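Local coordinates for regulatory protein RecX (Lactobacillus reuteri, PDB 3D5L) that modulates the activity of the recombinase RecA, as a member of the RecX family of regulators linked to DNA repair, at residues 158-167 with 194-205; 110-119 with 141-152. All coordinates share one frame; numbering follows the deposited sequence.

Interaction 1: 158-167 with 194-205; sequences QAELAKKLAL and FSSSVYEMIKDE
Ile-202 is the knob of this apolar contact, set into a hole on helix 158-167 formed by Ala-159, Ala-162, Lys-163 and Ala-166. Its CD1 reaches Ala-162 CB at 3.7 Å, while its CG2 branch turns the other way, against Ala-159 CB and the Lys-163 chain. This spread follows from chi1 of 55°, which puts CG1 between the backbone N and the carbonyl carbon and leaves CG2 beside the N. Val-198, one turn earlier, adds CG1 to the same alanine methyl, 3.8 Å from Ala-162 CB.

The aromatic part belongs to Phe-194, in the loop ahead of helix 196-202. Ala-162 CB stands over one face of its ring as a CH-pi contact, 4.1 Å from the centroid and 13° off the normal. Leu-165 CD2 approaches the same ring obliquely, 3.8 Å from CE2, and the Gln-158 amide slides past, its plane moderately tilted from that of the ring.

Charge enters at the far end. Lys-163 runs extended across Ile-202, its CE 3.6 Å from Ile-202 CG2, and carries NZ to a weak salt bridge with Glu-205 OE1 at 3.3 Å. With an alanine here, Glu-205 would probably lose its cationic mate and one side of Ile-202 would be left uncovered. Glu-205 is itself poorly ordered, so this weak ion pair is probably loose.

Leu-189 of helix 178-191 touches both Leu-165 and Ile-202, so the contact continues into the core of the third three-helix domain. The small alanines probably allow helix 196-202 to cross helix 158-167 at 73° with its aliphatic side chains fitted between them; cohesion therefore seems to rest on buried hydrocarbon and one ring face, with the charged pair an addition at the exposed edge of the contact.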
loop_
_atom_site.group_PDB
_atom_site.type_symbol
_atom_site.label_atom_id
_atom_site.label_comp_id
_atom_site.label_asym_id
_atom_site.label_seq_id
_atom_site.Cartn_x
_atom_site.Cartn_y
_atom_site.Cartn_z
ATOM N N GLN A 158 -13.377 4.047 22.488
ATOM C CA GLN A 158 -13.461 5.488 22.271
ATOM C C GLN A 158 -13.411 6.252 23.587
ATOM O O GLN A 158 -12.635 7.191 23.733
ATOM C CB GLN A 158 -14.756 5.851 21.544
ATOM C CG GLN A 158 -14.765 5.556 20.056
ATOM C CD GLN A 158 -15.956 6.186 19.362
ATOM O OE1 GLN A 158 -16.109 7.415 19.354
ATOM N NE2 GLN A 158 -16.817 5.352 18.789
ATOM N N ALA A 159 -14.250 5.855 24.539
ATOM C CA ALA A 159 -14.294 6.515 25.837
ATOM C C ALA A 159 -12.975 6.311 26.560
ATOM O O ALA A 159 -12.531 7.158 27.328
ATOM C CB ALA A 159 -15.440 5.958 26.681
ATOM N N GLU A 160 -12.347 5.174 26.308
ATOM C CA GLU A 160 -11.084 4.864 26.944
ATOM C C GLU A 160 -9.993 5.817 26.442
ATOM O O GLU A 160 -9.258 6.411 27.242
ATOM C CB GLU A 160 -10.716 3.413 26.646
ATOM C CG GLU A 160 -9.706 2.822 27.596
ATOM C CD GLU A 160 -8.424 3.607 27.613
ATOM O OE1 GLU A 160 -7.862 3.818 26.516
ATOM O OE2 GLU A 160 -7.983 4.018 28.712
ATOM N N LEU A 161 -9.900 5.962 25.120
ATOM C CA LEU A 161 -8.909 6.837 24.493
ATOM C C LEU A 161 -9.241 8.317 24.692
ATOM O O LEU A 161 -8.343 9.159 24.729
ATOM C CB LEU A 161 -8.811 6.553 22.988
ATOM C CG LEU A 161 -8.365 5.157 22.546
ATOM C CD1 LEU A 161 -8.268 5.125 21.041
ATOM C CD2 LEU A 161 -7.020 4.807 23.163
ATOM N N ALA A 162 -10.531 8.622 24.806
ATOM C CA ALA A 162 -10.989 9.991 24.997
ATOM C C ALA A 162 -10.762 10.487 26.431
ATOM O O ALA A 162 -10.408 11.652 26.636
ATOM C CB ALA A 162 -12.458 10.104 24.625
ATOM N N LYS A 163 -10.974 9.619 27.422
ATOM C CA LYS A 163 -10.745 10.008 28.816
ATOM C C LYS A 163 -9.268 10.372 28.953
ATOM O O LYS A 163 -8.918 11.401 29.536
ATOM C CB LYS A 163 -11.068 8.855 29.776
ATOM C CG LYS A 163 -12.539 8.504 29.889
ATOM C CD LYS A 163 -12.748 7.187 30.654
ATOM C CE LYS A 163 -14.227 6.777 30.662
ATOM N NZ LYS A 163 -14.479 5.446 31.298
ATOM N N LYS A 164 -8.413 9.516 28.400
ATOM C CA LYS A 164 -6.972 9.711 28.435
ATOM C C LYS A 164 -6.603 11.048 27.797
ATOM O O LYS A 164 -5.868 11.849 28.381
ATOM C CB LYS A 164 -6.279 8.555 27.701
ATOM C CG LYS A 164 -4.794 8.728 27.495
ATOM C CD LYS A 164 -4.019 8.688 28.801
ATOM C CE LYS A 164 -2.538 9.010 28.563
ATOM N NZ LYS A 164 -1.924 8.138 27.514
ATOM N N LEU A 165 -7.121 11.291 26.601
ATOM C CA LEU A 165 -6.858 12.541 25.891
ATOM C C LEU A 165 -7.402 13.732 26.690
ATOM O O LEU A 165 -6.713 14.735 26.866
ATOM C CB LEU A 165 -7.518 12.504 24.507
ATOM C CG LEU A 165 -7.545 13.756 23.628
ATOM C CD1 LEU A 165 -6.144 14.108 23.174
ATOM C CD2 LEU A 165 -8.453 13.505 22.422
ATOM N N ALA A 166 -8.640 13.615 27.166
ATOM C CA ALA A 166 -9.268 14.689 27.930
ATOM C C ALA A 166 -8.477 15.028 29.193
ATOM O O ALA A 166 -8.329 16.198 29.537
ATOM C CB ALA A 166 -10.711 14.311 28.298
ATOM N N LEU A 167 -7.968 14.010 29.881
ATOM C CA LEU A 167 -7.202 14.244 31.095
ATOM C C LEU A 167 -5.927 14.973 30.746
ATOM O O LEU A 167 -5.434 15.799 31.510
ATOM C CB LEU A 167 -6.861 12.922 31.793
ATOM C CG LEU A 167 -8.026 12.152 32.423
ATOM C CD1 LEU A 167 -7.467 10.975 33.225
ATOM C CD2 LEU A 167 -8.840 13.080 33.334
ATOM N N PHE A 194 -13.607 12.578 17.723
ATOM C CA PHE A 194 -14.598 12.057 18.659
ATOM C C PHE A 194 -15.895 12.859 18.573
ATOM O O PHE A 194 -15.876 14.087 18.600
ATOM C CB PHE A 194 -14.047 12.103 20.089
ATOM C CG PHE A 194 -12.858 11.194 20.323
ATOM C CD1 PHE A 194 -13.034 9.828 20.526
ATOM C CD2 PHE A 194 -11.570 11.715 20.375
ATOM C CE1 PHE A 194 -11.946 8.999 20.783
ATOM C CE2 PHE A 194 -10.477 10.893 20.630
ATOM C CZ PHE A 194 -10.662 9.530 20.837
ATOM N N SER A 195 -17.020 12.159 18.471
ATOM C CA SER A 195 -18.329 12.799 18.369
ATOM C C SER A 195 -18.727 13.535 19.650
ATOM O O SER A 195 -18.169 13.296 20.724
ATOM C CB SER A 195 -19.396 11.756 18.022
ATOM O OG SER A 195 -19.497 10.777 19.042
ATOM N N SER A 196 -19.705 14.427 19.522
ATOM C CA SER A 196 -20.189 15.231 20.643
ATOM C C SER A 196 -20.649 14.398 21.827
ATOM O O SER A 196 -20.373 14.731 22.976
ATOM C CB SER A 196 -21.349 16.123 20.189
ATOM O OG SER A 196 -20.974 16.922 19.075
ATOM N N SER A 197 -21.356 13.315 21.537
ATOM C CA SER A 197 -21.882 12.440 22.577
ATOM C C SER A 197 -20.834 11.702 23.402
ATOM O O SER A 197 -21.181 11.015 24.365
ATOM C CB SER A 197 -22.848 11.431 21.955
ATOM O OG SER A 197 -22.267 10.822 20.816
ATOM N N VAL A 198 -19.562 11.837 23.034
ATOM C CA VAL A 198 -18.494 11.163 23.764
ATOM C C VAL A 198 -18.057 11.979 24.968
ATOM O O VAL A 198 -17.699 11.423 26.003
ATOM C CB VAL A 198 -17.265 10.901 22.870
ATOM C CG1 VAL A 198 -16.184 10.171 23.663
ATOM C CG2 VAL A 198 -17.678 10.076 21.658
ATOM N N TYR A 199 -18.077 13.299 24.834
ATOM C CA TYR A 199 -17.697 14.151 25.949
ATOM C C TYR A 199 -18.792 13.999 27.002
ATOM O O TYR A 199 -18.517 13.898 28.196
ATOM C CB TYR A 199 -17.587 15.613 25.508
ATOM C CG TYR A 199 -17.221 16.538 26.645
ATOM C CD1 TYR A 199 -15.990 16.425 27.289
ATOM C CD2 TYR A 199 -18.127 17.489 27.119
ATOM C CE1 TYR A 199 -15.671 17.228 28.379
ATOM C CE2 TYR A 199 -17.818 18.298 28.215
ATOM C CZ TYR A 199 -16.589 18.161 28.843
ATOM O OH TYR A 199 -16.287 18.933 29.950
ATOM N N GLU A 200 -20.037 13.979 26.537
ATOM C CA GLU A 200 -21.197 13.811 27.404
ATOM C C GLU A 200 -21.257 12.327 27.765
ATOM O O GLU A 200 -22.265 11.655 27.543
ATOM C CB GLU A 200 -22.471 14.226 26.653
ATOM C CG GLU A 200 -23.781 14.026 27.428
ATOM C CD GLU A 200 -24.351 15.321 27.997
ATOM O OE1 GLU A 200 -25.366 15.258 28.729
ATOM O OE2 GLU A 200 -23.793 16.402 27.703
ATOM N N MET A 201 -20.163 11.811 28.308
ATOM C CA MET A 201 -20.098 10.405 28.680
ATOM C C MET A 201 -18.885 10.181 29.562
ATOM O O MET A 201 -18.825 9.230 30.342
ATOM C CB MET A 201 -19.987 9.539 27.421
ATOM C CG MET A 201 -19.995 8.037 27.685
ATOM S SD MET A 201 -19.647 7.049 26.202
ATOM C CE MET A 201 -21.270 7.037 25.422
ATOM N N ILE A 202 -17.916 11.075 29.430
ATOM C CA ILE A 202 -16.685 10.976 30.196
ATOM C C ILE A 202 -16.446 12.219 31.036
ATOM O O ILE A 202 -15.513 12.261 31.831
ATOM C CB ILE A 202 -15.483 10.775 29.252
ATOM C CG1 ILE A 202 -15.458 11.892 28.207
ATOM C CG2 ILE A 202 -15.573 9.407 28.585
ATOM C CD1 ILE A 202 -14.241 11.881 27.327
ATOM N N LYS A 203 -17.294 13.226 30.860
ATOM C CA LYS A 203 -17.164 14.483 31.590
ATOM C C LYS A 203 -16.891 14.335 33.085
ATOM O O LYS A 203 -15.842 14.759 33.569
ATOM C CB LYS A 203 -18.414 15.338 31.375
ATOM C CG LYS A 203 -19.718 14.554 31.398
ATOM C CD LYS A 203 -20.921 15.474 31.213
ATOM C CE LYS A 203 -20.826 16.271 29.915
ATOM N NZ LYS A 203 -22.002 17.172 29.702
ATOM N N ASP A 204 -17.828 13.731 33.809
ATOM C CA ASP A 204 -17.699 13.543 35.254
ATOM C C ASP A 204 -16.367 12.940 35.677
ATOM O O ASP A 204 -15.954 13.084 36.828
ATOM C CB ASP A 204 -18.827 12.654 35.775
ATOM C CG ASP A 204 -20.177 13.051 35.227
ATOM O OD1 ASP A 204 -20.542 14.246 35.339
ATOM O OD2 ASP A 204 -20.875 12.166 34.682
ATOM N N GLU A 205 -15.705 12.254 34.752
ATOM C CA GLU A 205 -14.417 11.631 35.033
ATOM C C GLU A 205 -13.306 12.494 34.432
ATOM O O GLU A 205 -12.634 13.214 35.199
ATOM C CB GLU A 205 -14.379 10.229 34.417
ATOM C CG GLU A 205 -15.599 9.375 34.743
ATOM C CD GLU A 205 -15.674 8.107 33.903
ATOM O OE1 GLU A 205 -14.750 7.270 33.999
ATOM O OE2 GLU A 205 -16.658 7.951 33.144
#

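Interaction 2: 110-119 with 141-152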
loop_
_atom_site.group_PDB
_atom_site.type_symbol
_atom_site.label_atom_id
_atom_site.label_comp_id
_atom_site.label_asym_id
_atom_site.label_seq_id
_atom_site.Cartn_x
_atom_site.Cartn_y
_atom_site.Cartn_z
ATOM N N ASP A 110 -5.857 -3.685 0.723
ATOM C CA ASP A 110 -6.239 -2.473 1.446
ATOM C C ASP A 110 -7.202 -2.705 2.596
ATOM O O ASP A 110 -7.243 -1.928 3.551
ATOM C CB ASP A 110 -6.839 -1.448 0.479
ATOM C CG ASP A 110 -5.780 -0.670 -0.282
ATOM O OD1 ASP A 110 -4.598 -1.062 -0.197
ATOM O OD2 ASP A 110 -6.129 0.322 -0.971
ATOM N N HIS A 111 -7.977 -3.773 2.528
ATOM C CA HIS A 111 -8.909 -4.035 3.603
ATOM C C HIS A 111 -8.154 -4.503 4.851
ATOM O O HIS A 111 -8.483 -4.110 5.971
ATOM C CB HIS A 111 -9.938 -5.065 3.137
ATOM C CG HIS A 111 -11.040 -5.302 4.117
ATOM N ND1 HIS A 111 -10.889 -6.113 5.221
ATOM C CD2 HIS A 111 -12.304 -4.817 4.176
ATOM C CE1 HIS A 111 -12.011 -6.118 5.919
ATOM N NE2 HIS A 111 -12.885 -5.339 5.306
ATOM N N ALA A 112 -7.114 -5.309 4.647
ATOM C CA ALA A 112 -6.316 -5.836 5.753
ATOM C C ALA A 112 -5.414 -4.733 6.280
ATOM O O ALA A 112 -5.078 -4.674 7.460
ATOM C CB ALA A 112 -5.477 -7.012 5.277
ATOM N N TYR A 113 -5.019 -3.846 5.387
ATOM C CA TYR A 113 -4.188 -2.742 5.785
ATOM C C TYR A 113 -4.953 -1.802 6.723
ATOM O O TYR A 113 -4.461 -1.454 7.795
ATOM C CB TYR A 113 -3.723 -1.968 4.551
ATOM C CG TYR A 113 -2.785 -0.847 4.907
ATOM C CD1 TYR A 113 -1.401 -1.007 4.803
ATOM C CD2 TYR A 113 -3.282 0.363 5.401
ATOM C CE1 TYR A 113 -0.533 0.020 5.189
ATOM C CE2 TYR A 113 -2.428 1.385 5.791
ATOM C CZ TYR A 113 -1.060 1.212 5.684
ATOM O OH TYR A 113 -0.226 2.229 6.088
ATOM N N ALA A 114 -6.153 -1.393 6.326
ATOM C CA ALA A 114 -6.933 -0.463 7.138
ATOM C C ALA A 114 -7.182 -1.007 8.542
ATOM O O ALA A 114 -7.088 -0.268 9.534
ATOM C CB ALA A 114 -8.271 -0.137 6.454
ATOM N N ALA A 115 -7.495 -2.298 8.621
ATOM C CA ALA A 115 -7.753 -2.936 9.903
ATOM C C ALA A 115 -6.495 -2.900 10.775
ATOM O O ALA A 115 -6.573 -2.606 11.970
ATOM C CB ALA A 115 -8.211 -4.389 9.695
ATOM N N SER A 116 -5.347 -3.210 10.179
ATOM C CA SER A 116 -4.080 -3.211 10.907
ATOM C C SER A 116 -3.732 -1.806 11.357
ATOM O O SER A 116 -3.160 -1.607 12.427
ATOM C CB SER A 116 -2.945 -3.734 10.019
ATOM O OG SER A 116 -3.141 -5.101 9.693
ATOM N N TYR A 117 -4.064 -0.834 10.515
ATOM C CA TYR A 117 -3.788 0.554 10.836
ATOM C C TYR A 117 -4.584 0.970 12.059
ATOM O O TYR A 117 -4.043 1.571 12.986
ATOM C CB TYR A 117 -4.157 1.458 9.665
ATOM C CG TYR A 117 -3.918 2.921 9.951
ATOM C CD1 TYR A 117 -2.645 3.477 9.817
ATOM C CD2 TYR A 117 -4.959 3.748 10.366
ATOM C CE1 TYR A 117 -2.414 4.817 10.083
ATOM C CE2 TYR A 117 -4.741 5.097 10.641
ATOM C CZ TYR A 117 -3.464 5.623 10.494
ATOM O OH TYR A 117 -3.238 6.958 10.748
ATOM N N VAL A 118 -5.872 0.651 12.062
ATOM C CA VAL A 118 -6.726 1.020 13.185
ATOM C C VAL A 118 -6.223 0.364 14.465
ATOM O O VAL A 118 -6.066 1.033 15.486
ATOM C CB VAL A 118 -8.201 0.641 12.922
ATOM C CG1 VAL A 118 -9.029 0.830 14.181
ATOM C CG2 VAL A 118 -8.762 1.530 11.810
ATOM N N ARG A 119 -5.951 -0.938 14.402
ATOM C CA ARG A 119 -5.444 -1.659 15.556
ATOM C C ARG A 119 -4.185 -0.983 16.116
ATOM O O ARG A 119 -4.069 -0.764 17.321
ATOM C CB ARG A 119 -5.135 -3.109 15.169
ATOM C CG ARG A 119 -4.487 -3.934 16.270
ATOM C CD ARG A 119 -5.173 -3.699 17.598
ATOM N NE ARG A 119 -6.624 -3.783 17.471
ATOM C CZ ARG A 119 -7.473 -3.661 18.485
ATOM N NH1 ARG A 119 -7.018 -3.448 19.717
ATOM N NH2 ARG A 119 -8.780 -3.749 18.263
ATOM N N ILE A 141 -8.312 4.469 0.526
ATOM C CA ILE A 141 -9.229 3.401 0.903
ATOM C C ILE A 141 -10.716 3.787 0.832
ATOM O O ILE A 141 -11.117 4.855 1.291
ATOM C CB ILE A 141 -8.864 2.896 2.315
ATOM C CG1 ILE A 141 -7.341 2.683 2.381
ATOM C CG2 ILE A 141 -9.603 1.589 2.626
ATOM C CD1 ILE A 141 -6.850 1.912 3.602
ATOM N N GLY A 142 -11.530 2.914 0.242
ATOM C CA GLY A 142 -12.955 3.190 0.113
ATOM C C GLY A 142 -13.638 3.309 1.461
ATOM O O GLY A 142 -13.064 2.896 2.475
ATOM N N GLU A 143 -14.855 3.855 1.471
ATOM C CA GLU A 143 -15.625 4.057 2.702
ATOM C C GLU A 143 -16.028 2.751 3.371
ATOM O O GLU A 143 -16.140 2.688 4.595
ATOM C CB GLU A 143 -16.892 4.883 2.417
ATOM C CG GLU A 143 -16.629 6.346 2.091
ATOM C CD GLU A 143 -15.908 7.077 3.226
ATOM O OE1 GLU A 143 -16.508 7.262 4.308
ATOM O OE2 GLU A 143 -14.733 7.457 3.034
ATOM N N SER A 144 -16.265 1.720 2.563
ATOM C CA SER A 144 -16.649 0.410 3.075
ATOM C C SER A 144 -15.507 -0.220 3.872
ATOM O O SER A 144 -15.733 -0.749 4.953
ATOM C CB SER A 144 -17.036 -0.505 1.924
ATOM O OG SER A 144 -15.921 -0.738 1.099
ATOM N N ASP A 145 -14.286 -0.168 3.341
ATOM C CA ASP A 145 -13.124 -0.723 4.043
ATOM C C ASP A 145 -12.822 0.117 5.295
ATOM O O ASP A 145 -12.298 -0.384 6.288
ATOM C CB ASP A 145 -11.873 -0.736 3.140
ATOM C CG ASP A 145 -11.965 -1.746 2.006
ATOM O OD1 ASP A 145 -12.787 -2.677 2.096
ATOM O OD2 ASP A 145 -11.201 -1.634 1.018
ATOM N N ILE A 146 -13.155 1.401 5.247
ATOM C CA ILE A 146 -12.903 2.262 6.403
ATOM C C ILE A 146 -13.883 1.994 7.525
ATOM O O ILE A 146 -13.502 1.949 8.699
ATOM C CB ILE A 146 -12.989 3.753 6.039
ATOM C CG1 ILE A 146 -11.789 4.131 5.166
ATOM C CG2 ILE A 146 -13.048 4.587 7.321
ATOM C CD1 ILE A 146 -11.996 5.367 4.328
ATOM N N ASP A 147 -15.150 1.832 7.165
ATOM C CA ASP A 147 -16.165 1.567 8.165
ATOM C C ASP A 147 -15.861 0.219 8.817
ATOM O O ASP A 147 -15.968 0.088 10.034
ATOM C CB ASP A 147 -17.565 1.561 7.536
ATOM C CG ASP A 147 -17.983 2.934 7.011
ATOM O OD1 ASP A 147 -17.515 3.953 7.569
ATOM O OD2 ASP A 147 -18.782 2.992 6.041
ATOM N N ASP A 148 -15.464 -0.772 8.019
ATOM C CA ASP A 148 -15.127 -2.091 8.568
ATOM C C ASP A 148 -13.986 -1.988 9.596
ATOM O O ASP A 148 -14.045 -2.574 10.674
ATOM C CB ASP A 148 -14.714 -3.077 7.456
ATOM C CG ASP A 148 -15.865 -3.437 6.523
ATOM O OD1 ASP A 148 -17.032 -3.134 6.862
ATOM O OD2 ASP A 148 -15.613 -4.037 5.450
ATOM N N ALA A 149 -12.948 -1.232 9.261
ATOM C CA ALA A 149 -11.810 -1.066 10.160
ATOM C C ALA A 149 -12.189 -0.295 11.423
ATOM O O ALA A 149 -11.696 -0.596 12.505
ATOM C CB ALA A 149 -10.672 -0.352 9.429
ATOM N N LEU A 150 -13.073 0.693 11.270
ATOM C CA LEU A 150 -13.521 1.529 12.386
ATOM C C LEU A 150 -14.446 0.793 13.339
ATOM O O LEU A 150 -14.867 1.349 14.352
ATOM C CB LEU A 150 -14.230 2.787 11.859
ATOM C CG LEU A 150 -13.480 4.123 11.972
ATOM C CD1 LEU A 150 -11.992 3.897 11.975
ATOM C CD2 LEU A 150 -13.894 5.039 10.824
ATOM N N THR A 151 -14.761 -0.453 13.014
ATOM C CA THR A 151 -15.629 -1.232 13.870
ATOM C C THR A 151 -14.910 -1.618 15.175
ATOM O O THR A 151 -15.546 -1.834 16.204
ATOM C CB THR A 151 -16.136 -2.481 13.116
ATOM O OG1 THR A 151 -17.428 -2.821 13.613
ATOM C CG2 THR A 151 -15.187 -3.673 13.286
ATOM N N GLN A 152 -13.584 -1.683 15.138
ATOM C CA GLN A 152 -12.814 -2.021 16.335
ATOM C C GLN A 152 -12.942 -0.850 17.307
ATOM O O GLN A 152 -12.729 -1.003 18.506
ATOM C CB GLN A 152 -11.321 -2.188 16.014
ATOM C CG GLN A 152 -10.986 -3.009 14.792
ATOM C CD GLN A 152 -9.504 -2.976 14.480
ATOM O OE1 GLN A 152 -9.080 -3.266 13.364
ATOM N NE2 GLN A 152 -8.704 -2.624 15.473
HETATM O O HOH W 1 -10.957 -2.982 6.812
#
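Ile-141 opens the contact with its CD1 methyl, which lies 3.8 Å from Ala-114 CB and also touches the Tyr-113 ring obliquely. In the first turn of helix 143-149, Asp-145 brings OD1 to the edge of the His-111 ring, near CD2, with the carboxylate almost perpendicular to the ring. Its backbone O is tied to His-111 O by a water that donates to both and sits 3.3 Å above the centre of the imidazole. Asp-148 then takes the hydrogen bond from His-111: NE2 to OD2 is 3.0 Å, with an angle of 149° at the hydrogen, the oxygen lying in the ring plane and being met on its anti side. CG of His-111 is anti to the backbone N (chi1 -174°), which turns the edge of the ring toward the two aspartates, whose negative charge would probably favour a protonated imidazole.

Ala-149 marks the closest backbone approach, its CA 4.5 Å from Ala-115 CA. Its methyl packs on Ala-114 CB, and Ala-149 CB lies 3.6 Å from Val-118 CG2. Leu-150 CD1 meets the same valine branch, and the Gln-152 chain lies alongside Arg-119, the orientation of its amide being doubtful.

Helix 143-149 crosses helix 110-119 at -37°, and Leu-136 of helix 129-138 packs on Ile-146 of helix 143-149 and on Ile-141 just ahead of it, completing the second three-helix domain.

In the fold
Interaction 2 closes before interaction 1 opens, so the two lie in series along the chain, in the second and third three-helix domains. Their centres are about 23 Å apart and their nearest atoms about 6 Å, without touching. In each, the first helix of a domain meets the third: 110-124 with 143-149 in interaction 2, 155-172 with 196-202 in interaction 1. Helices 143-149 and 155-172 are consecutive, so the chain passes directly from one contact into the other. Interaction 1 lies farther out, about 32 Å from the centre of the chain against 13 Å, consistent with an elongated protein built from successive helical modules, each with its own packing.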